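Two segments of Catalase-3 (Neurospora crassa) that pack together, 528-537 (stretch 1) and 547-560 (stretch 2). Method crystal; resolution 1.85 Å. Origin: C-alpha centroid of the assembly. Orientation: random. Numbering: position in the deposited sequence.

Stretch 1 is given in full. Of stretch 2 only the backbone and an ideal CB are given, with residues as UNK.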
ATOM      1  N   THR C 528     -26.521  -0.787 -40.223  1.00 15.27           N
ATOM      2  CA  THR C 528     -25.399  -1.223 -41.037  1.00 12.98           C
ATOM      3  C   THR C 528     -24.991  -2.647 -40.672  1.00 10.97           C
ATOM      4  O   THR C 528     -25.191  -3.092 -39.538  1.00 10.97           O
ATOM      5  CB  THR C 528     -24.188  -0.279 -40.884  1.00 17.56           C
ATOM      6  OG1 THR C 528     -23.118  -0.742 -41.715  1.00 12.81           O
ATOM      7  CG2 THR C 528     -23.714  -0.225 -39.434  1.00 13.19           C
ATOM      8  N   ILE C 529     -24.427  -3.364 -41.634  1.00 12.48           N
ATOM      9  CA  ILE C 529     -23.908  -4.697 -41.357  1.00 10.38           C
ATOM     10  C   ILE C 529     -22.376  -4.732 -41.408  1.00  9.83           C
ATOM     11  O   ILE C 529     -21.770  -5.791 -41.286  1.00 11.29           O
ATOM     12  CB  ILE C 529     -24.509  -5.744 -42.300  1.00 14.50           C
ATOM     13  CG1 ILE C 529     -24.109  -5.449 -43.750  1.00 14.68           C
ATOM     14  CG2 ILE C 529     -26.027  -5.790 -42.116  1.00 10.05           C
ATOM     15  CD1 ILE C 529     -24.275  -6.645 -44.691  1.00 19.58           C
ATOM     16  N   ALA C 530     -21.757  -3.563 -41.553  1.00 10.71           N
ATOM     17  CA  ALA C 530     -20.303  -3.475 -41.518  1.00 13.31           C
ATOM     18  C   ALA C 530     -19.754  -4.179 -40.277  1.00 14.69           C
ATOM     19  O   ALA C 530     -20.347  -4.096 -39.200  1.00 10.83           O
ATOM     20  CB  ALA C 530     -19.859  -2.027 -41.537  1.00 13.38           C
ATOM     21  N   THR C 531     -18.629  -4.873 -40.451  1.00 11.90           N
ATOM     22  CA  THR C 531     -17.953  -5.627 -39.392  1.00  9.50           C
ATOM     23  C   THR C 531     -18.619  -6.943 -39.001  1.00 11.47           C
ATOM     24  O   THR C 531     -17.989  -7.765 -38.348  1.00  9.27           O
ATOM     25  CB  THR C 531     -17.761  -4.817 -38.094  1.00  8.26           C
ATOM     26  OG1 THR C 531     -18.977  -4.846 -37.325  1.00  8.82           O
ATOM     27  CG2 THR C 531     -17.364  -3.380 -38.400  1.00  9.56           C
ATOM     28  N   LEU C 532     -19.883  -7.148 -39.357  1.00  9.34           N
ATOM     29  CA  LEU C 532     -20.533  -8.391 -38.963  1.00  9.67           C
ATOM     30  C   LEU C 532     -19.810  -9.585 -39.610  1.00 13.03           C
ATOM     31  O   LEU C 532     -19.150  -9.448 -40.644  1.00 11.63           O
ATOM     32  CB  LEU C 532     -22.029  -8.389 -39.279  1.00 11.10           C
ATOM     33  CG  LEU C 532     -22.840  -7.336 -38.515  1.00 15.54           C
ATOM     34  CD1 LEU C 532     -24.325  -7.595 -38.666  1.00 20.63           C
ATOM     35  CD2 LEU C 532     -22.451  -7.288 -37.039  1.00 13.05           C
ATOM     36  N   ARG C 533     -19.941 -10.748 -38.988  1.00  5.60           N
ATOM     37  CA  ARG C 533     -19.052 -11.863 -39.256  1.00 10.78           C
ATOM     38  C   ARG C 533     -19.773 -13.020 -39.935  1.00  9.81           C
ATOM     39  O   ARG C 533     -20.848 -13.438 -39.502  1.00  9.87           O
ATOM     40  CB  ARG C 533     -18.413 -12.336 -37.941  1.00  9.33           C
ATOM     41  CG  ARG C 533     -17.491 -11.290 -37.310  1.00 20.21           C
ATOM     42  CD  ARG C 533     -17.386 -11.441 -35.785  1.00 20.62           C
ATOM     43  NE  ARG C 533     -16.525 -10.416 -35.186  1.00 24.15           N
ATOM     44  CZ  ARG C 533     -15.217 -10.558 -34.979  1.00 29.04           C
ATOM     45  NH1 ARG C 533     -14.605 -11.690 -35.320  1.00 30.19           N
ATOM     46  NH2 ARG C 533     -14.518  -9.567 -34.428  1.00 19.58           N
ATOM     47  N   VAL C 534     -19.165 -13.545 -40.989  1.00  5.40           N
ATOM     48  CA  VAL C 534     -19.744 -14.672 -41.704  1.00  6.61           C
ATOM     49  C   VAL C 534     -18.781 -15.850 -41.643  1.00  8.08           C
ATOM     50  O   VAL C 534     -17.620 -15.727 -42.020  1.00 10.29           O
ATOM     51  CB  VAL C 534     -20.031 -14.303 -43.163  1.00 11.02           C
ATOM     52  CG1 VAL C 534     -20.700 -15.459 -43.887  1.00  9.60           C
ATOM     53  CG2 VAL C 534     -20.900 -13.056 -43.219  1.00  9.24           C
ATOM     54  N   GLY C 535     -19.256 -16.977 -41.131  1.00  8.28           N
ATOM     55  CA  GLY C 535     -18.486 -18.198 -41.171  1.00  6.78           C
ATOM     56  C   GLY C 535     -18.871 -18.989 -42.407  1.00  8.34           C
ATOM     57  O   GLY C 535     -20.019 -19.404 -42.556  1.00 12.50           O
ATOM     58  N   VAL C 536     -17.919 -19.186 -43.306  1.00 10.68           N
ATOM     59  CA  VAL C 536     -18.172 -20.004 -44.484  1.00  9.02           C
ATOM     60  C   VAL C 536     -17.628 -21.410 -44.250  1.00  9.67           C
ATOM     61  O   VAL C 536     -16.417 -21.598 -44.135  1.00  9.84           O
ATOM     62  CB  VAL C 536     -17.510 -19.401 -45.717  1.00 11.34           C
ATOM     63  CG1 VAL C 536     -17.773 -20.279 -46.934  1.00 10.11           C
ATOM     64  CG2 VAL C 536     -18.015 -17.989 -45.945  1.00 12.86           C
ATOM     65  N   LEU C 537     -18.531 -22.382 -44.149  1.00  6.88           N
ATOM     66  CA  LEU C 537     -18.161 -23.776 -43.939  1.00  7.48           C
ATOM     67  C   LEU C 537     -17.772 -24.436 -45.263  1.00 12.85           C
ATOM     68  O   LEU C 537     -18.616 -24.613 -46.144  1.00 15.18           O
ATOM     69  CB  LEU C 537     -19.327 -24.538 -43.308  1.00  6.38           C
ATOM     70  CG  LEU C 537     -19.969 -23.831 -42.113  1.00  9.75           C
ATOM     71  CD1 LEU C 537     -20.910 -24.758 -41.349  1.00  9.78           C
ATOM     72  CD2 LEU C 537     -18.871 -23.309 -41.197  1.00 10.21           C
ATOM     73  N   UNK C 547     -14.437 -21.877 -54.543  1.00 19.28           N
ATOM     74  CA  UNK C 547     -15.732 -21.224 -54.532  1.00 18.25           C
ATOM     75  C   UNK C 547     -15.918 -20.457 -53.229  1.00 23.44           C
ATOM     76  O   UNK C 547     -16.549 -19.400 -53.202  1.00 18.81           O
ATOM     77  CB  UNK C 547     -16.854 -22.247 -54.722  1.00 18.25           C
ATOM     78  N   UNK C 548     -15.365 -20.999 -52.148  1.00 13.43           N
ATOM     79  CA  UNK C 548     -15.446 -20.343 -50.849  1.00 23.35           C
ATOM     80  C   UNK C 548     -14.695 -19.021 -50.900  1.00 17.32           C
ATOM     81  O   UNK C 548     -15.151 -18.011 -50.360  1.00 21.04           O
ATOM     82  CB  UNK C 548     -14.884 -21.242 -49.746  1.00 23.35           C
ATOM     83  N   UNK C 549     -13.546 -19.030 -51.566  1.00 20.64           N
ATOM     84  CA  UNK C 549     -12.731 -17.829 -51.692  1.00 16.94           C
ATOM     85  C   UNK C 549     -13.471 -16.731 -52.454  1.00 22.38           C
ATOM     86  O   UNK C 549     -13.353 -15.558 -52.120  1.00 17.76           O
ATOM     87  CB  UNK C 549     -11.411 -18.158 -52.393  1.00 16.94           C
ATOM     88  N   UNK C 550     -14.233 -17.117 -53.476  1.00 25.55           N
ATOM     89  CA  UNK C 550     -15.002 -16.154 -54.268  1.00 24.71           C
ATOM     90  C   UNK C 550     -16.143 -15.569 -53.441  1.00 25.40           C
ATOM     91  O   UNK C 550     -16.379 -14.354 -53.438  1.00 17.80           O
ATOM     92  CB  UNK C 550     -15.552 -16.815 -55.533  1.00 24.71           C
ATOM     93  N   UNK C 551     -16.852 -16.449 -52.744  1.00 18.75           N
ATOM     94  CA  UNK C 551     -17.931 -16.045 -51.863  1.00 20.65           C
ATOM     95  C   UNK C 551     -17.405 -15.015 -50.869  1.00 19.91           C
ATOM     96  O   UNK C 551     -18.022 -13.971 -50.638  1.00 18.43           O
ATOM     97  CB  UNK C 551     -18.526 -17.253 -51.137  1.00 20.65           C
ATOM     98  N   UNK C 552     -16.235 -15.312 -50.313  1.00 19.67           N
ATOM     99  CA  UNK C 552     -15.603 -14.460 -49.321  1.00 22.40           C
ATOM    100  C   UNK C 552     -15.319 -13.072 -49.866  1.00 23.56           C
ATOM    101  O   UNK C 552     -15.630 -12.068 -49.223  1.00 17.09           O
ATOM    102  CB  UNK C 552     -14.305 -15.101 -48.826  1.00 22.40           C
ATOM    103  N   UNK C 553     -14.724 -13.013 -51.052  1.00 15.98           N
ATOM    104  CA  UNK C 553     -14.333 -11.734 -51.627  1.00 20.68           C
ATOM    105  C   UNK C 553     -15.531 -10.829 -51.887  1.00 18.09           C
ATOM    106  O   UNK C 553     -15.443  -9.621 -51.701  1.00 20.91           O
ATOM    107  CB  UNK C 553     -13.562 -11.960 -52.929  1.00 20.68           C
ATOM    108  N   UNK C 554     -16.648 -11.413 -52.306  1.00 22.04           N
ATOM    109  CA  UNK C 554     -17.862 -10.635 -52.526  1.00 21.33           C
ATOM    110  C   UNK C 554     -18.412 -10.123 -51.201  1.00 18.69           C
ATOM    111  O   UNK C 554     -18.732  -8.938 -51.068  1.00 20.85           O
ATOM    112  CB  UNK C 554     -18.916 -11.474 -53.251  1.00 21.33           C
ATOM    113  N   UNK C 555     -18.527 -11.021 -50.226  1.00 19.88           N
ATOM    114  CA  UNK C 555     -19.015 -10.636 -48.908  1.00 14.84           C
ATOM    115  C   UNK C 555     -18.169  -9.489 -48.353  1.00 17.71           C
ATOM    116  O   UNK C 555     -18.704  -8.478 -47.889  1.00 17.25           O
ATOM    117  CB  UNK C 555     -18.993 -11.832 -47.954  1.00 14.84           C
ATOM    118  N   UNK C 556     -16.850  -9.636 -48.420  1.00 14.50           N
ATOM    119  CA  UNK C 556     -15.943  -8.613 -47.906  1.00 16.55           C
ATOM    120  C   UNK C 556     -16.161  -7.249 -48.560  1.00 19.98           C
ATOM    121  O   UNK C 556     -15.820  -6.222 -47.983  1.00 21.44           O
ATOM    122  CB  UNK C 556     -14.493  -9.055 -48.114  1.00 16.55           C
ATOM    123  N   UNK C 557     -16.722  -7.240 -49.767  1.00 24.71           N
ATOM    124  CA  UNK C 557     -17.019  -5.985 -50.452  1.00 25.43           C
ATOM    125  C   UNK C 557     -18.021  -5.159 -49.665  1.00 22.46           C
ATOM    126  O   UNK C 557     -17.943  -3.940 -49.643  1.00 22.34           O
ATOM    127  CB  UNK C 557     -17.553  -6.256 -51.860  1.00 25.43           C
ATOM    128  N   UNK C 558     -18.967  -5.838 -49.028  1.00 15.42           N
ATOM    129  CA  UNK C 558     -20.050  -5.167 -48.321  1.00 24.74           C
ATOM    130  C   UNK C 558     -19.675  -4.927 -46.861  1.00 23.69           C
ATOM    131  O   UNK C 558     -20.541  -4.736 -46.000  1.00 24.19           O
ATOM    132  CB  UNK C 558     -21.337  -5.990 -48.410  1.00 24.74           C
ATOM    133  N   UNK C 559     -18.376  -4.957 -46.587  1.00 18.04           N
ATOM    134  CA  UNK C 559     -17.866  -4.615 -45.272  1.00 12.92           C
ATOM    135  C   UNK C 559     -17.904  -5.719 -44.235  1.00 14.24           C
ATOM    136  O   UNK C 559     -17.684  -5.451 -43.057  1.00 21.40           O
ATOM    137  CB  UNK C 559     -18.653  -3.418 -44.735  1.00 12.92           C
ATOM    138  N   UNK C 560     -18.173  -6.951 -44.664  1.00 10.47           N
ATOM    139  CA  UNK C 560     -18.243  -8.093 -43.745  1.00 11.59           C
ATOM    140  C   UNK C 560     -16.877  -8.740 -43.481  1.00 12.65           C
ATOM    141  O   UNK C 560     -15.995  -8.704 -44.328  1.00 16.10           O
ATOM    142  CB  UNK C 560     -19.202  -9.145 -44.307  1.00 11.59           C
TER

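The backbone of 547-557 is helical, and its axis runs nearly antiparallel to strand 533-537 (166°), with a closest approach of 9.6 Å. That spacing leaves room for one layer of side chains, supplied from the strand by Val-534 and Val-536, whose CA-to-CB bonds point toward the helix.

Position 547 has nothing of stretch 1 within 5.5 Å of its ideal CB, so the contact sets no preference; it is Lys-547. Position 548 points toward the strand, and its ideal CB already lies 4.1 Å from Val-536 CG1. A small apolar group suits this spacing, though the backbone alone does not exclude others. The residue is Ala-548, whose CB sits 4.2 Å from Val-536 CG1. Positions 549 and 550, with CB atoms clear of stretch 1, tolerate many side chains and carry Lys-549 and Ala-550.

Position 551 again points toward the strand, but its ideal CB is 5.2 Å from Val-536 CG1. The gap favours a longer apolar chain such as leucine, isoleucine or methionine. Leu-551 (chi1 t, chi2 p) fills it, bringing CD2 to 3.7 Å from Val-536 CG1. Thus 548 and 551, one helical turn apart, both contact the same valine methyl.

Position 552 points sideways, and a polar chain could leave the interface; Lys-552 does so in an extended all-t conformation. At 553 and 554 stretch 1 offers no neighbour near CB, and polar residues fit readily: Glu-553 and Gln-554.

Position 555 points toward Val-534, with its ideal CB 5.2 Å from Val-534 CG2. As at 551, a medium or large apolar side chain is expected. Leu-555 (m, t) places CD1 3.9 Å from Val-534 CG1. Positions 556 and 557 are again out of reach, as suits charged residues; they are Glu-556 and Lys-557, the latter donating from NZ to Gln-554 OE1 at 3.1 Å.

Position 558 points sideways, with its ideal CB 4.8 Å from Ile-529 CD1. An apolar or a short polar chain could be accommodated. The residue is Asp-558, whose OD2 comes to 3.3 Å from Ile-529 CD1, a contact without a polar partner.

Position 559 has phi/psi of 83/11, and the positive phi by itself favours glycine. An ideal CB would also stand 3.6 Å from Ala-530 CA, so space is tight. Gly-559 leaves that space free, and its carbonyl accepts the one hydrogen bond between the stretches, from Thr-531 N to Gly-559 O (2.8 Å, 161°). The donor lies within the type II turn from Ile-529 to Leu-532.

Position 560 points sideways, but its ideal CB is 3.7 Å from Leu-532 O and 4.4 Å from Val-534 CG2, and Ile-529 lies nearby. A branched or long apolar chain would exploit these surroundings. Leu-560 (m, t) has the largest covered area of stretch 2: CD2 lies 3.7 Å from Ile-529 CD1 and 4.0 Å from Leu-532 CB, while CD1 lies 4.0 Å from Val-534 CG2. Its CA also makes a CA-H...O contact with Leu-532 O at 3.5 Å.

Stretch 2 547-560: KAKALKEQLEKDGL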
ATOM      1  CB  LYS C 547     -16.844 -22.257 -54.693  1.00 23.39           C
ATOM      2  CG  LYS C 547     -16.727 -23.108 -55.945  1.00 27.58           C
ATOM      3  CD  LYS C 547     -17.767 -24.225 -55.929  1.00 36.45           C
ATOM      4  CE  LYS C 547     -17.711 -25.076 -57.191  1.00 43.69           C
ATOM      5  NZ  LYS C 547     -18.565 -26.293 -57.069  1.00 36.71           N
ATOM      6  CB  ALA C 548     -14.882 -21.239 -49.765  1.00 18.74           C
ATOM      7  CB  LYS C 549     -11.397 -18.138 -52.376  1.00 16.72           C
ATOM      8  CG  LYS C 549     -10.560 -16.896 -52.666  1.00 41.63           C
ATOM      9  CD  LYS C 549      -9.453 -17.172 -53.681  1.00 54.80           C
ATOM     10  CE  LYS C 549      -8.820 -15.874 -54.172  1.00 51.97           C
ATOM     11  NZ  LYS C 549      -7.813 -16.098 -55.252  1.00 59.52           N
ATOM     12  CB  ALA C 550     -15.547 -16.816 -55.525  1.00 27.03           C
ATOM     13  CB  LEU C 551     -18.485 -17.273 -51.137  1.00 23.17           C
ATOM     14  CG  LEU C 551     -19.580 -17.065 -50.100  1.00 20.38           C
ATOM     15  CD1 LEU C 551     -20.839 -16.537 -50.756  1.00 27.74           C
ATOM     16  CD2 LEU C 551     -19.860 -18.368 -49.378  1.00 25.94           C
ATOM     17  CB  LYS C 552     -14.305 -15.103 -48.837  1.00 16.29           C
ATOM     18  CG  LYS C 552     -13.526 -14.267 -47.838  1.00 19.32           C
ATOM     19  CD  LYS C 552     -12.330 -15.046 -47.312  1.00 24.02           C
ATOM     20  CE  LYS C 552     -11.547 -14.246 -46.292  1.00 23.08           C
ATOM     21  NZ  LYS C 552     -10.350 -14.993 -45.821  1.00 30.46           N
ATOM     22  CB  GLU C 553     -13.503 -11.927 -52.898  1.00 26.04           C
ATOM     23  CG  GLU C 553     -12.132 -12.528 -52.630  1.00 41.11           C
ATOM     24  CD  GLU C 553     -11.245 -12.549 -53.858  1.00 69.39           C
ATOM     25  OE1 GLU C 553     -11.712 -12.118 -54.936  1.00 76.07           O
ATOM     26  OE2 GLU C 553     -10.080 -12.995 -53.742  1.00 57.36           O
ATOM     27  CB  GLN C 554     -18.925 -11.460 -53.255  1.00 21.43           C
ATOM     28  CG  GLN C 554     -18.530 -11.871 -54.662  1.00 33.83           C
ATOM     29  CD  GLN C 554     -18.120 -10.691 -55.527  1.00 46.61           C
ATOM     30  OE1 GLN C 554     -18.854  -9.707 -55.652  1.00 36.65           O
ATOM     31  NE2 GLN C 554     -16.936 -10.783 -56.124  1.00 40.81           N
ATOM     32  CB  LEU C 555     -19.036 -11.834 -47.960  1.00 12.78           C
ATOM     33  CG  LEU C 555     -20.120 -12.867 -48.260  1.00 14.80           C
ATOM     34  CD1 LEU C 555     -19.899 -14.163 -47.482  1.00 15.81           C
ATOM     35  CD2 LEU C 555     -21.507 -12.284 -47.963  1.00 11.44           C
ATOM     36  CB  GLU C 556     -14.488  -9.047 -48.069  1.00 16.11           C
ATOM     37  CG  GLU C 556     -14.066 -10.145 -47.106  1.00 15.70           C
ATOM     38  CD  GLU C 556     -12.593 -10.483 -47.234  1.00 23.29           C
ATOM     39  OE1 GLU C 556     -12.050 -10.380 -48.357  1.00 29.63           O
ATOM     40  OE2 GLU C 556     -11.981 -10.843 -46.212  1.00 32.55           O
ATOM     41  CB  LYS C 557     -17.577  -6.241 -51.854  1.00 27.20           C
ATOM     42  CG  LYS C 557     -16.561  -6.744 -52.850  1.00 33.98           C
ATOM     43  CD  LYS C 557     -17.196  -6.940 -54.213  1.00 44.37           C
ATOM     44  CE  LYS C 557     -16.164  -7.360 -55.246  1.00 53.07           C
ATOM     45  NZ  LYS C 557     -16.778  -7.533 -56.591  1.00 64.33           N
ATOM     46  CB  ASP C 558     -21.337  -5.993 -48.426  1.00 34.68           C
ATOM     47  CG  ASP C 558     -22.591  -5.165 -48.179  1.00 42.16           C
ATOM     48  OD1 ASP C 558     -22.542  -3.928 -48.357  1.00 48.42           O
ATOM     49  OD2 ASP C 558     -23.633  -5.758 -47.818  1.00 27.44           O
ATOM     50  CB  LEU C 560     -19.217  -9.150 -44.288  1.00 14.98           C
ATOM     51  CG  LEU C 560     -20.641  -8.660 -44.564  1.00 19.33           C
ATOM     52  CD1 LEU C 560     -21.427  -9.692 -45.359  1.00 12.14           C
ATOM     53  CD2 LEU C 560     -21.353  -8.327 -43.254  1.00 19.17           C
TER
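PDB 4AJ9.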